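Local coordinates for decapping and exoribonuclease protein 1 (PDB 4GPS) that removes NAD and methylguanosine caps from the 5' ends of RNAs and degrades RNA in the 5'-3' direction, using divalent metal ions, at residues Ser180-Ile185 and Leu275-Glu280. Numbering follows the deposited sequence.
With CIT (citric acid), chain B.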
# COMPACT_ATOMS: atom_id res chain seq x y z
N SER A 180 -8.38 7.03 -4.08
CA SER A 180 -8.26 6.48 -2.74
C SER A 180 -6.88 6.56 -2.09
O SER A 180 -5.88 6.75 -2.78
CB SER A 180 -8.70 5.00 -2.85
OG SER A 180 -8.46 4.27 -1.67
N LEU A 181 -6.82 6.42 -0.76
CA LEU A 181 -5.52 6.35 -0.09
C LEU A 181 -5.04 4.92 -0.43
O LEU A 181 -5.86 4.00 -0.59
CB LEU A 181 -5.67 6.47 1.41
CG LEU A 181 -6.33 7.77 1.81
CD1 LEU A 181 -6.74 7.69 3.30
CD2 LEU A 181 -5.37 8.94 1.50
N ARG A 182 -3.72 4.73 -0.57
CA ARG A 182 -3.18 3.43 -0.90
C ARG A 182 -3.62 2.30 0.05
O ARG A 182 -3.89 1.18 -0.37
CB ARG A 182 -1.66 3.49 -0.93
CG ARG A 182 -1.04 2.18 -1.34
CD ARG A 182 0.44 2.32 -1.57
NE ARG A 182 1.05 2.78 -0.34
CZ ARG A 182 2.35 2.89 -0.18
NH1 ARG A 182 3.17 2.56 -1.17
NH2 ARG A 182 2.83 3.35 0.97
N HIS A 183 -3.69 2.61 1.34
CA HIS A 183 -4.09 1.65 2.36
C HIS A 183 -5.36 0.87 1.98
O HIS A 183 -5.43 -0.33 2.18
CB HIS A 183 -4.32 2.37 3.71
CG HIS A 183 -4.26 1.46 4.88
ND1 HIS A 183 -3.07 1.12 5.50
CD2 HIS A 183 -5.22 0.74 5.51
CE1 HIS A 183 -3.30 0.23 6.45
NE2 HIS A 183 -4.60 -0.02 6.48
N HIS A 184 -6.37 1.55 1.44
CA HIS A 184 -7.61 0.86 1.09
C HIS A 184 -7.51 0.02 -0.16
O HIS A 184 -8.26 -0.94 -0.29
CB HIS A 184 -8.78 1.82 0.94
CG HIS A 184 -9.02 2.65 2.16
ND1 HIS A 184 -8.99 2.12 3.43
CD2 HIS A 184 -9.20 3.98 2.31
CE1 HIS A 184 -9.15 3.09 4.31
NE2 HIS A 184 -9.28 4.23 3.66
N ILE A 185 -6.62 0.39 -1.08
CA ILE A 185 -6.48 -0.42 -2.27
C ILE A 185 -5.78 -1.69 -1.77
O ILE A 185 -6.19 -2.80 -2.08
CB ILE A 185 -5.66 0.30 -3.39
CG1 ILE A 185 -6.34 1.62 -3.81
CG2 ILE A 185 -5.60 -0.59 -4.60
CD1 ILE A 185 -7.80 1.42 -4.22
N LEU A 275 -6.80 4.27 -11.53
CA LEU A 275 -6.70 4.48 -10.10
C LEU A 275 -5.90 5.76 -9.82
O LEU A 275 -4.85 5.97 -10.44
CB LEU A 275 -5.98 3.32 -9.42
CG LEU A 275 -6.61 1.95 -9.27
CD1 LEU A 275 -5.91 1.27 -8.07
CD2 LEU A 275 -8.12 2.05 -9.05
N LEU A 276 -6.38 6.61 -8.91
CA LEU A 276 -5.64 7.82 -8.54
C LEU A 276 -5.46 7.55 -7.04
O LEU A 276 -6.41 7.60 -6.28
CB LEU A 276 -6.47 9.07 -8.77
CG LEU A 276 -5.76 10.34 -8.32
CD1 LEU A 276 -4.60 10.67 -9.25
CD2 LEU A 276 -6.75 11.48 -8.35
N ILE A 277 -4.22 7.28 -6.65
CA ILE A 277 -3.86 6.88 -5.31
C ILE A 277 -2.94 7.84 -4.58
O ILE A 277 -2.01 8.42 -5.18
CB ILE A 277 -3.14 5.50 -5.40
CG1 ILE A 277 -4.12 4.43 -5.81
CG2 ILE A 277 -2.48 5.13 -4.10
CD1 ILE A 277 -3.40 3.16 -6.30
N GLN A 278 -3.18 7.95 -3.27
CA GLN A 278 -2.35 8.76 -2.39
C GLN A 278 -1.52 7.84 -1.47
O GLN A 278 -2.07 6.99 -0.77
CB GLN A 278 -3.21 9.69 -1.53
CG GLN A 278 -2.38 10.58 -0.60
CD GLN A 278 -3.25 11.53 0.24
OE1 GLN A 278 -3.18 11.53 1.48
NE2 GLN A 278 -4.06 12.34 -0.43
N ALA A 279 -0.19 7.99 -1.47
CA ALA A 279 0.66 7.14 -0.64
C ALA A 279 1.63 7.97 0.17
O ALA A 279 2.21 8.92 -0.33
CB ALA A 279 1.44 6.14 -1.51
N GLU A 280 1.81 7.61 1.42
CA GLU A 280 2.76 8.32 2.23
C GLU A 280 4.10 7.63 1.99
O GLU A 280 4.18 6.39 2.07
CB GLU A 280 2.39 8.25 3.72
CG GLU A 280 3.59 8.54 4.63
CD GLU A 280 3.23 8.59 6.11
OE1 GLU A 280 4.15 8.85 6.92
OE2 GLU A 280 2.03 8.37 6.45
C1 CIT B . 0.36 -0.59 4.15
O1 CIT B . -0.76 -0.71 3.69
O2 CIT B . 0.84 -1.52 5.02
C2 CIT B . 1.22 0.61 3.75
C3 CIT B . 0.46 1.93 4.05
O7 CIT B . -0.79 1.89 3.37
C4 CIT B . 1.29 3.14 3.54
C5 CIT B . 0.42 4.36 3.22
O3 CIT B . 0.17 4.63 2.07
O4 CIT B . -0.08 5.13 4.23
C6 CIT B . 0.26 2.08 5.55
O5 CIT B . -0.77 2.59 5.99
O6 CIT B . 1.23 1.66 6.40
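Arg182 and Ala279 meet beside the parallel pairing of strand 176-181 with strand 273-285, where the former leads into helix 182-190. Ser180 N gives a hydrogen bond to Leu276 O (3.0 Å), and Ser180 O accepts one from Gln278 N. The third backbone bond, Arg182 N to Gln278 O (2.8 Å), holds the chain to the strand as it turns into the helix.

The side chain of Arg182 leaves with CG anti to its backbone N (chi1 -177°), which carries it along strand 273-285 toward Glu293. Its CB packs on CG2 of Ile277 (3.7 Å), CD passes CB of Ala279, and a bend at chi3 (60°) lays the guanidinium flat over that methyl, 3.5 Å from the plane and beneath its centre. NE bonds to O3 of the citrate at 3.2 Å, NH2 adds a weak bond to the same oxygen, and NH1 forms a salt bridge with Glu293, a metal ligand. His183 ND1 holds citrate O5 (2.8 Å) at the edge of its ring, and Arg313 is a further partner of this ligand.

Farther from the citrate, Ile185 CG2 meets Leu275 CD1 tip to tip (3.9 Å), while on the face bearing Leu181 and Gln278 these two side chains run alongside each other, and helix 156-167 packs against them. Gln278 OE1 is buried there without a polar partner.

The citrate, probably from the crystallisation liquor, thus sits beside Glu280, a probable substrate-binding residue, in the PD-(D/E)XK nuclease site; its grip by Arg182, His183 and Arg313 is consistent with a pocket suited to an anionic substrate such as RNA.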